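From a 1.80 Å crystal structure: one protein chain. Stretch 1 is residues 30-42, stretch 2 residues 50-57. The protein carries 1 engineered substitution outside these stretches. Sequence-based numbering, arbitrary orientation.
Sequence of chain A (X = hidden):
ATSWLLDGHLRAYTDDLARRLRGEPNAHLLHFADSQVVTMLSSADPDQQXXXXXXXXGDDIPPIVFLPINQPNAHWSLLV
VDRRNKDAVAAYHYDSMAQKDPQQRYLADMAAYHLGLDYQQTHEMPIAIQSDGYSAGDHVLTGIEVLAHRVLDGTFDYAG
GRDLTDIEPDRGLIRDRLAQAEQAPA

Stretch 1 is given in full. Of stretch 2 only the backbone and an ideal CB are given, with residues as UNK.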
# COMPACT_ATOMS: atom_id res chain seq x y z
N LEU A 30 -2.84 9.82 6.66
CA LEU A 30 -2.13 8.69 6.01
C LEU A 30 -1.59 7.69 7.01
O LEU A 30 -1.06 8.09 8.06
CB LEU A 30 -0.93 9.21 5.21
CG LEU A 30 -1.18 10.32 4.18
CD1 LEU A 30 0.12 10.85 3.60
CD2 LEU A 30 -2.06 9.82 3.07
N HIS A 31 -1.71 6.40 6.67
CA HIS A 31 -1.01 5.34 7.43
C HIS A 31 -0.29 4.38 6.46
O HIS A 31 -0.94 3.77 5.60
CB HIS A 31 -1.98 4.55 8.30
CG HIS A 31 -1.31 3.47 9.10
ND1 HIS A 31 -0.59 3.74 10.24
CD2 HIS A 31 -1.23 2.13 8.90
CE1 HIS A 31 -0.10 2.61 10.72
NE2 HIS A 31 -0.47 1.62 9.92
N PHE A 32 1.04 4.30 6.56
CA PHE A 32 1.82 3.37 5.75
C PHE A 32 1.97 2.08 6.52
O PHE A 32 2.68 2.00 7.55
CB PHE A 32 3.19 3.98 5.37
CG PHE A 32 3.07 5.33 4.72
CD1 PHE A 32 2.16 5.54 3.68
CD2 PHE A 32 3.86 6.39 5.15
CE1 PHE A 32 2.04 6.78 3.08
CE2 PHE A 32 3.73 7.66 4.55
CZ PHE A 32 2.81 7.85 3.50
N ALA A 33 1.23 1.08 6.09
CA ALA A 33 1.31 -0.16 6.84
C ALA A 33 2.63 -0.92 6.63
O ALA A 33 3.31 -0.83 5.57
CB ALA A 33 0.11 -1.08 6.60
N ASP A 34 3.03 -1.58 7.71
CA ASP A 34 4.16 -2.50 7.68
C ASP A 34 3.64 -3.77 7.00
O ASP A 34 2.60 -4.30 7.39
CB ASP A 34 4.57 -2.83 9.11
CG ASP A 34 5.69 -3.83 9.15
OD1 ASP A 34 6.87 -3.42 9.14
OD2 ASP A 34 5.40 -5.04 9.19
N SER A 35 4.39 -4.29 6.04
CA SER A 35 3.95 -5.41 5.21
C SER A 35 3.82 -6.74 5.96
O SER A 35 3.00 -7.57 5.60
CB SER A 35 4.85 -5.56 3.97
OG SER A 35 6.21 -5.68 4.34
N GLN A 36 4.58 -6.90 7.03
CA GLN A 36 4.54 -8.12 7.79
C GLN A 36 3.27 -8.10 8.62
O GLN A 36 2.67 -9.13 8.81
CB GLN A 36 5.76 -8.24 8.70
CG GLN A 36 7.05 -8.40 7.92
CD GLN A 36 8.23 -8.78 8.79
OE1 GLN A 36 8.34 -9.90 9.21
NE2 GLN A 36 9.16 -7.85 8.97
N VAL A 37 2.89 -6.92 9.10
CA VAL A 37 1.62 -6.76 9.78
C VAL A 37 0.47 -7.07 8.83
O VAL A 37 -0.54 -7.66 9.27
CB VAL A 37 1.46 -5.40 10.47
CG1 VAL A 37 0.06 -5.27 11.14
CG2 VAL A 37 2.56 -5.22 11.55
N VAL A 38 0.58 -6.61 7.56
CA VAL A 38 -0.44 -6.97 6.54
C VAL A 38 -0.61 -8.52 6.43
O VAL A 38 -1.71 -9.07 6.48
CB VAL A 38 -0.13 -6.30 5.14
CG1 VAL A 38 -1.23 -6.66 4.18
CG2 VAL A 38 -0.14 -4.80 5.30
N THR A 39 0.51 -9.22 6.32
CA THR A 39 0.54 -10.67 6.20
C THR A 39 -0.16 -11.32 7.41
O THR A 39 -0.92 -12.28 7.29
CB THR A 39 2.01 -11.14 6.04
OG1 THR A 39 2.56 -10.56 4.84
CG2 THR A 39 2.11 -12.67 5.96
N MET A 40 0.06 -10.76 8.59
CA MET A 40 -0.50 -11.28 9.82
C MET A 40 -2.04 -11.23 9.95
O MET A 40 -2.60 -11.96 10.77
CB MET A 40 0.13 -10.57 11.00
CG MET A 40 1.50 -11.11 11.42
SD MET A 40 2.20 -9.84 12.50
CE MET A 40 0.93 -9.80 13.80
N LEU A 41 -2.71 -10.39 9.16
CA LEU A 41 -4.20 -10.39 9.15
C LEU A 41 -4.74 -11.81 8.86
O LEU A 41 -5.82 -12.21 9.36
CB LEU A 41 -4.74 -9.38 8.12
CG LEU A 41 -4.53 -7.87 8.35
CD1 LEU A 41 -4.86 -7.10 7.05
CD2 LEU A 41 -5.32 -7.29 9.53
N SER A 42 -3.98 -12.57 8.07
CA SER A 42 -4.37 -13.91 7.65
C SER A 42 -3.84 -15.03 8.56
O SER A 42 -4.22 -16.19 8.40
CB SER A 42 -3.91 -14.14 6.21
OG SER A 42 -4.52 -13.22 5.34
N UNK A 50 -5.42 -10.73 15.55
CA UNK A 50 -6.06 -9.71 16.38
C UNK A 50 -5.19 -8.47 16.50
O UNK A 50 -5.66 -7.35 16.31
CB UNK A 50 -6.37 -10.27 17.77
N UNK A 51 -3.91 -8.68 16.80
CA UNK A 51 -2.93 -7.60 16.86
C UNK A 51 -2.93 -6.84 15.54
O UNK A 51 -2.94 -5.62 15.53
CB UNK A 51 -1.53 -8.14 17.17
N UNK A 52 -2.94 -7.59 14.43
CA UNK A 52 -2.85 -6.99 13.08
C UNK A 52 -4.10 -6.18 12.82
O UNK A 52 -4.03 -5.06 12.34
CB UNK A 52 -2.67 -8.06 12.00
N UNK A 53 -5.26 -6.73 13.19
CA UNK A 53 -6.51 -5.99 13.10
C UNK A 53 -6.49 -4.67 13.90
O UNK A 53 -7.01 -3.67 13.41
CB UNK A 53 -7.66 -6.87 13.59
N UNK A 54 -5.85 -4.65 15.07
CA UNK A 54 -5.75 -3.43 15.91
C UNK A 54 -4.85 -2.37 15.29
O UNK A 54 -5.16 -1.17 15.33
CB UNK A 54 -5.22 -3.79 17.30
N UNK A 55 -3.71 -2.83 14.77
CA UNK A 55 -2.69 -1.97 14.21
C UNK A 55 -3.10 -1.36 12.89
O UNK A 55 -2.59 -0.32 12.53
CB UNK A 55 -1.39 -2.75 14.03
N UNK A 56 -4.05 -2.00 12.19
CA UNK A 56 -4.44 -1.54 10.85
C UNK A 56 -5.86 -1.06 10.72
O UNK A 56 -6.19 -0.36 9.75
CB UNK A 56 -4.22 -2.67 9.84
N UNK A 57 -6.68 -1.47 11.68
CA UNK A 57 -8.11 -1.14 11.71
C UNK A 57 -8.58 -0.79 13.12
O UNK A 57 -9.79 -0.92 13.41
CB UNK A 57 -8.93 -2.31 11.17

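Stretch 2 is helical and runs at 126° to helix 35-40 of stretch 1, with the axes 8.5 Å apart at closest approach. No hydrogen bond links the two stretches, so packing decides most positions.

Position 50 has helical backbone angles, -59/-47. Its CA-to-CB bond points away, and nothing of stretch 1 lies within 5.5 Å of the ideal CB. Stretch 1 sets no demand here, and most helix formers would serve. The residue is Ala-50, and its O accepts a hydrogen bond from the backbone N of position 54.

Position 51 points sideways. Its ideal CB is 4.5 Å from Met-40 CE, and Val-37 CG2 lies further along the same side. Stretch 1 offers apolar surface here but no charge. A long side chain could reach along it, with methionine, lysine, arginine or glutamine all plausible. The residue is Arg-51. It is extended through chi3, and its end comes nearer than its start. NH1 approaches Met-40 CE at 3.2 Å, with the methyl at the edge of the guanidinium, near its plane. NH1 is also 3.9 Å from Val-37 CG2.

Position 52 points toward stretch 1, where the space is tight. The ideal CB is already 3.5 Å from Val-37 O, 3.7 Å from Leu-41 N and 3.8 Å from Met-40 C. A small residue is expected: alanine, glycine or perhaps serine. The residue is Ala-52. Its CA is 5.4 Å from the CA of Leu-41, so the backbones come close here. Its CB packs against Leu-41 CD2 at 3.7 Å, Met-40 CB at 3.9 Å and Val-37 CG1 at 4.0 Å.

Position 53 points sideways, with Leu-41 CD2 4.7 Å from the ideal CB. A flexible side chain with an aliphatic start would suit, such as glutamine, glutamate, lysine or methionine. The residue is Gln-53. Its CG lies 4.0 Å from Leu-41 CD2, and NE2 is hydrogen-bonded elsewhere in the structure.

Position 54 points sideways into space that stretch 1 leaves empty. Many residues would fit, polar ones included. The residue is Arg-54, which makes no contact with stretch 1.

Position 55 points toward stretch 1, with Val-37 CG1 4.1 Å from the ideal CB. An aliphatic residue is a natural choice. The residue is Leu-55. Its CB touches that methyl and helps form the hole that takes the side chain of Val-37, together with Arg-51, Ala-52 and position 56.

Position 56 also points toward stretch 1. Leu-41 CD2 and Val-37 CG1 lie 4.8 and 5.2 Å from the ideal CB, leaving room for a larger apolar side chain; leucine, isoleucine or methionine could fill it. The residue is Leu-56, with the largest covered area in stretch 2. CG meets Val-37 CG1 at 3.8 Å, CD1 meets Leu-41 CD1 at 3.9 Å, and CD2 meets Ala-33 CB at 3.3 Å. CD2 also lies 3.9 Å from His-31 NE2, at the ring edge.

Position 57 points sideways, out of contact. Stretch 1 imposes little. The residue is Ala-57.

Stretch 2, residues 50-57: ARAQRLLA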
# COMPACT_ATOMS: atom_id res chain seq x y z
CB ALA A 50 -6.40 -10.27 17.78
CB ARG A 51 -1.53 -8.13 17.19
CG ARG A 51 -0.41 -7.08 17.18
CD ARG A 51 0.97 -7.73 17.44
NE ARG A 51 2.12 -6.83 17.25
CZ ARG A 51 2.67 -6.54 16.06
NH1 ARG A 51 2.18 -7.04 14.93
NH2 ARG A 51 3.71 -5.70 16.00
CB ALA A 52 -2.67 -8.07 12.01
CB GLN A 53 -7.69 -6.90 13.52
CG GLN A 53 -8.03 -7.83 12.37
CD GLN A 53 -9.01 -8.92 12.70
OE1 GLN A 53 -9.17 -9.33 13.86
NE2 GLN A 53 -9.68 -9.42 11.66
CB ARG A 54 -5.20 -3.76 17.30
CG ARG A 54 -6.02 -4.75 18.09
CD ARG A 54 -5.37 -5.00 19.47
NE ARG A 54 -5.78 -6.29 20.03
CZ ARG A 54 -4.93 -7.28 20.31
NH1 ARG A 54 -3.62 -7.14 20.12
NH2 ARG A 54 -5.40 -8.42 20.81
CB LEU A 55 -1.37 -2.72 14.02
CG LEU A 55 -0.62 -3.04 15.32
CD1 LEU A 55 0.46 -4.05 15.04
CD2 LEU A 55 -0.01 -1.78 15.92
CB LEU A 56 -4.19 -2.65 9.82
CG LEU A 56 -2.74 -3.11 9.63
CD1 LEU A 56 -2.82 -4.22 8.61
CD2 LEU A 56 -1.72 -2.03 9.15
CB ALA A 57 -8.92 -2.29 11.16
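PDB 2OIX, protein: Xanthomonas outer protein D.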